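Local atomic coordinates of enoyl-CoA hydratase (Mycobacterium avium subsp. paratuberculosis, PDB entry 4LK5), a protein that probably adds water across the double bond of enoyl-CoA thioesters, as a hydratase of the crotonase family. Residues Phe166-Leu180 with Leu254-Leu268. Residues are numbered along the deposited sequence; the frame is centred on the assembly and turned at random.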
# COMPACT_ATOMS: atom_id res chain seq x y z
N PHE C 166 -11.61 9.78 15.43
CA PHE C 166 -12.01 8.90 16.54
C PHE C 166 -11.23 9.18 17.84
O PHE C 166 -11.78 9.34 18.93
CB PHE C 166 -11.80 7.46 16.14
CG PHE C 166 -12.47 7.10 14.87
CD1 PHE C 166 -13.83 6.84 14.84
CD2 PHE C 166 -11.74 6.99 13.69
CE1 PHE C 166 -14.44 6.48 13.67
CE2 PHE C 166 -12.35 6.64 12.51
CZ PHE C 166 -13.70 6.39 12.50
N THR C 167 -9.94 9.26 17.67
CA THR C 167 -8.98 9.28 18.77
C THR C 167 -9.00 10.59 19.60
O THR C 167 -8.49 10.64 20.70
CB THR C 167 -7.58 8.96 18.14
OG1 THR C 167 -7.16 7.65 18.53
CG2 THR C 167 -6.55 10.00 18.47
N LYS C 168 -9.55 11.65 19.03
CA LYS C 168 -9.69 12.92 19.73
C LYS C 168 -10.76 12.86 20.81
O LYS C 168 -10.80 13.70 21.68
CB LYS C 168 -10.05 14.04 18.75
CG LYS C 168 -8.84 14.51 17.95
CD LYS C 168 -9.11 15.76 17.10
CE LYS C 168 -7.89 16.69 17.08
NZ LYS C 168 -7.60 17.28 15.74
N ILE C 169 -11.60 11.84 20.74
CA ILE C 169 -12.70 11.69 21.65
C ILE C 169 -12.64 10.33 22.34
O ILE C 169 -13.66 9.87 22.90
CB ILE C 169 -14.06 11.88 20.92
CG1 ILE C 169 -14.28 10.77 19.91
CG2 ILE C 169 -14.10 13.23 20.20
CD1 ILE C 169 -15.71 10.64 19.46
N GLY C 170 -11.48 9.68 22.30
CA GLY C 170 -11.26 8.46 23.06
C GLY C 170 -11.83 7.21 22.42
O GLY C 170 -12.13 6.25 23.12
N LEU C 171 -11.98 7.22 21.10
CA LEU C 171 -12.34 6.01 20.36
C LEU C 171 -11.24 5.50 19.41
O LEU C 171 -10.23 6.15 19.18
CB LEU C 171 -13.61 6.27 19.58
CG LEU C 171 -14.88 6.57 20.38
CD1 LEU C 171 -16.05 6.74 19.41
CD2 LEU C 171 -15.21 5.49 21.41
N MSE C 172 -11.46 4.30 18.88
CA MSE C 172 -10.60 3.73 17.85
C MSE C 172 -11.30 3.84 16.52
O MSE C 172 -12.50 4.13 16.46
CB MSE C 172 -10.29 2.28 18.25
CG MSE C 172 -11.37 1.34 17.77
SE MSE C 172 -11.05 -0.47 18.38
CE MSE C 172 -9.85 -1.28 17.03
N PRO C 173 -10.55 3.61 15.42
CA PRO C 173 -11.22 3.67 14.11
C PRO C 173 -12.21 2.57 13.95
O PRO C 173 -11.95 1.48 14.37
CB PRO C 173 -10.07 3.49 13.10
CG PRO C 173 -8.80 3.79 13.83
CD PRO C 173 -9.08 3.70 15.32
N ASP C 174 -13.37 2.86 13.39
CA ASP C 174 -14.30 1.78 13.13
C ASP C 174 -14.74 1.89 11.67
O ASP C 174 -14.14 2.66 10.92
CB ASP C 174 -15.44 1.71 14.18
CG ASP C 174 -16.22 3.01 14.34
OD1 ASP C 174 -16.56 3.63 13.34
OD2 ASP C 174 -16.53 3.40 15.47
N GLY C 175 -15.70 1.09 11.25
CA GLY C 175 -16.11 1.07 9.84
C GLY C 175 -15.06 0.54 8.86
O GLY C 175 -15.08 0.87 7.68
N GLY C 176 -14.17 -0.30 9.37
CA GLY C 176 -13.12 -0.89 8.57
C GLY C 176 -11.95 0.02 8.27
O GLY C 176 -11.09 -0.38 7.52
N ALA C 177 -11.95 1.23 8.83
CA ALA C 177 -10.83 2.16 8.69
C ALA C 177 -9.44 1.55 9.04
O ALA C 177 -8.45 1.94 8.41
CB ALA C 177 -11.08 3.40 9.54
N SER C 178 -9.35 0.62 10.00
CA SER C 178 -8.08 -0.09 10.29
C SER C 178 -7.52 -0.94 9.10
O SER C 178 -6.32 -1.24 9.05
CB SER C 178 -8.17 -0.92 11.58
OG SER C 178 -9.11 -1.98 11.50
N ALA C 179 -8.38 -1.27 8.13
CA ALA C 179 -7.98 -1.97 6.91
C ALA C 179 -8.05 -1.05 5.72
O ALA C 179 -7.12 -1.01 4.89
CB ALA C 179 -8.90 -3.16 6.69
N LEU C 180 -9.13 -0.27 5.63
CA LEU C 180 -9.41 0.53 4.43
C LEU C 180 -8.45 1.68 4.14
O LEU C 180 -8.05 1.90 3.01
CB LEU C 180 -10.82 1.09 4.48
CG LEU C 180 -11.90 0.01 4.38
CD1 LEU C 180 -13.26 0.52 4.80
CD2 LEU C 180 -12.01 -0.48 2.96
N LEU C 254 -10.79 -7.02 5.67
CA LEU C 254 -11.86 -6.13 6.04
C LEU C 254 -12.75 -6.75 7.09
O LEU C 254 -13.07 -6.09 8.07
CB LEU C 254 -12.71 -5.79 4.84
CG LEU C 254 -13.98 -5.01 5.18
CD1 LEU C 254 -13.57 -3.67 5.80
CD2 LEU C 254 -14.87 -4.80 3.97
N ASP C 255 -13.15 -8.00 6.87
CA ASP C 255 -13.98 -8.73 7.84
C ASP C 255 -13.37 -8.90 9.27
O ASP C 255 -14.04 -8.61 10.29
CB ASP C 255 -14.43 -10.08 7.28
CG ASP C 255 -15.74 -9.97 6.47
OD1 ASP C 255 -16.46 -8.95 6.62
OD2 ASP C 255 -16.04 -10.90 5.66
N PRO C 256 -12.14 -9.41 9.34
CA PRO C 256 -11.45 -9.46 10.62
C PRO C 256 -11.34 -8.08 11.26
O PRO C 256 -11.53 -7.94 12.47
CB PRO C 256 -10.07 -9.99 10.25
CG PRO C 256 -10.25 -10.74 8.96
CD PRO C 256 -11.38 -10.08 8.25
N ALA C 257 -11.06 -7.07 10.47
CA ALA C 257 -11.01 -5.74 11.01
C ALA C 257 -12.32 -5.36 11.64
O ALA C 257 -12.33 -4.87 12.76
CB ALA C 257 -10.63 -4.72 9.94
N LEU C 258 -13.43 -5.59 10.93
CA LEU C 258 -14.74 -5.19 11.42
C LEU C 258 -15.07 -5.86 12.72
O LEU C 258 -15.68 -5.26 13.59
CB LEU C 258 -15.84 -5.49 10.42
CG LEU C 258 -15.73 -4.63 9.19
CD1 LEU C 258 -16.63 -5.20 8.10
CD2 LEU C 258 -16.02 -3.16 9.46
N GLN C 259 -14.64 -7.10 12.86
CA GLN C 259 -14.84 -7.83 14.09
C GLN C 259 -14.05 -7.20 15.21
O GLN C 259 -14.59 -6.95 16.29
CB GLN C 259 -14.40 -9.29 13.88
CG GLN C 259 -14.67 -10.20 15.07
CD GLN C 259 -16.14 -10.16 15.53
OE1 GLN C 259 -17.04 -10.59 14.79
NE2 GLN C 259 -16.39 -9.64 16.75
N ARG C 260 -12.76 -6.90 14.95
CA ARG C 260 -11.88 -6.38 16.01
C ARG C 260 -12.39 -5.07 16.48
O ARG C 260 -12.27 -4.76 17.63
CB ARG C 260 -10.48 -6.08 15.53
CG ARG C 260 -9.55 -7.24 15.40
CD ARG C 260 -8.33 -6.84 14.60
NE ARG C 260 -7.89 -8.01 13.88
CZ ARG C 260 -7.71 -8.13 12.57
NH1 ARG C 260 -7.85 -7.12 11.69
NH2 ARG C 260 -7.33 -9.32 12.14
N GLU C 261 -12.88 -4.27 15.54
CA GLU C 261 -13.35 -2.91 15.78
C GLU C 261 -14.59 -2.95 16.68
O GLU C 261 -14.65 -2.19 17.65
CB GLU C 261 -13.61 -2.17 14.44
CG GLU C 261 -12.31 -1.86 13.68
CD GLU C 261 -12.43 -1.34 12.22
OE1 GLU C 261 -13.57 -1.11 11.70
OE2 GLU C 261 -11.34 -1.15 11.60
N PHE C 262 -15.52 -3.86 16.38
CA PHE C 262 -16.66 -4.17 17.26
C PHE C 262 -16.27 -4.51 18.71
O PHE C 262 -16.72 -3.84 19.64
CB PHE C 262 -17.49 -5.30 16.70
CG PHE C 262 -18.64 -5.65 17.57
CD1 PHE C 262 -19.72 -4.79 17.66
CD2 PHE C 262 -18.63 -6.80 18.34
CE1 PHE C 262 -20.78 -5.09 18.49
CE2 PHE C 262 -19.71 -7.11 19.16
CZ PHE C 262 -20.78 -6.25 19.24
N ASP C 263 -15.44 -5.53 18.91
CA ASP C 263 -14.92 -5.89 20.26
C ASP C 263 -14.15 -4.78 20.95
O ASP C 263 -14.10 -4.70 22.15
CB ASP C 263 -13.97 -7.09 20.19
CG ASP C 263 -14.62 -8.35 19.61
OD1 ASP C 263 -15.85 -8.55 19.71
OD2 ASP C 263 -13.87 -9.14 19.03
N GLY C 264 -13.50 -3.93 20.19
CA GLY C 264 -12.72 -2.87 20.78
C GLY C 264 -13.54 -1.64 21.09
O GLY C 264 -13.37 -1.09 22.18
N GLN C 265 -14.41 -1.20 20.16
CA GLN C 265 -15.21 0.00 20.37
C GLN C 265 -16.19 -0.23 21.47
O GLN C 265 -16.40 0.68 22.25
CB GLN C 265 -16.03 0.47 19.16
CG GLN C 265 -15.32 1.31 18.13
CD GLN C 265 -14.85 2.70 18.53
OE1 GLN C 265 -14.06 2.87 19.45
NE2 GLN C 265 -15.18 3.68 17.72
N SER C 266 -16.83 -1.41 21.48
CA SER C 266 -17.78 -1.81 22.56
C SER C 266 -17.23 -1.44 23.94
O SER C 266 -17.94 -0.84 24.73
CB SER C 266 -18.02 -3.31 22.54
OG SER C 266 -18.70 -3.66 21.37
N VAL C 267 -15.96 -1.76 24.19
CA VAL C 267 -15.28 -1.39 25.43
C VAL C 267 -15.07 0.14 25.55
O VAL C 267 -15.34 0.74 26.59
CB VAL C 267 -13.93 -2.19 25.57
CG1 VAL C 267 -13.09 -1.73 26.78
CG2 VAL C 267 -14.23 -3.67 25.66
N LEU C 268 -14.60 0.76 24.48
CA LEU C 268 -14.24 2.15 24.51
C LEU C 268 -15.43 3.07 24.63
O LEU C 268 -15.32 4.13 25.25
CB LEU C 268 -13.44 2.53 23.26
CG LEU C 268 -12.06 1.88 23.19
CD1 LEU C 268 -11.54 2.03 21.78
CD2 LEU C 268 -11.06 2.44 24.19
O HOH W 1 -12.97 5.47 25.76
O HOH W 2 -7.83 -4.31 12.27
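Glu-261 of helix 254-269 reaches Gly-176 and Ser-178 at the start of helix 177-185, its chain extended beyond CG. Glu-261 OE1 takes the N-H of Gly-176, in the type I' turn Asp-174 to Ala-177, on its syn lone pair (N to OE1 2.5 Å). Glu-261 OE2 receives Ser-178 N at 3.1 Å, nearly along the C-O axis; Ser-178 OG also donates to it, at a very short distance whose exact value is doubtful. Gly-176 is the N-cap residue, so this buried carboxylate meets the positive end of the helix dipole, which probably stabilises its charge.

One helical turn further on, Gln-265, bent at chi2 (-66°), spreads its amide across the loop. Gln-265 OE1 accepts Met-172 N at 3.0 Å from above the carbonyl plane. Gln-265 NE2 donates to Asp-174 OD2 at 2.6 Å, on the anti side but tilted out of the carboxylate plane; carboxylate and amide planes are 55° apart. Selenomethionine Met-172 lays its SE on Gly-264 CA (3.8 Å). Glu-261 and Gln-265 thus hold the loop leading into helix 177-185 largely through backbone N-H groups.

Ser-146 OG of helix 143-150 hydrogen-bonds Asp-174 O. Helix 113-127 flanks helix 254-269 through Phe-262 and Gln-265, Phe-274 of helix 272-282 touches Leu-171, and Thr-242 of the second subunit packs on Met-172.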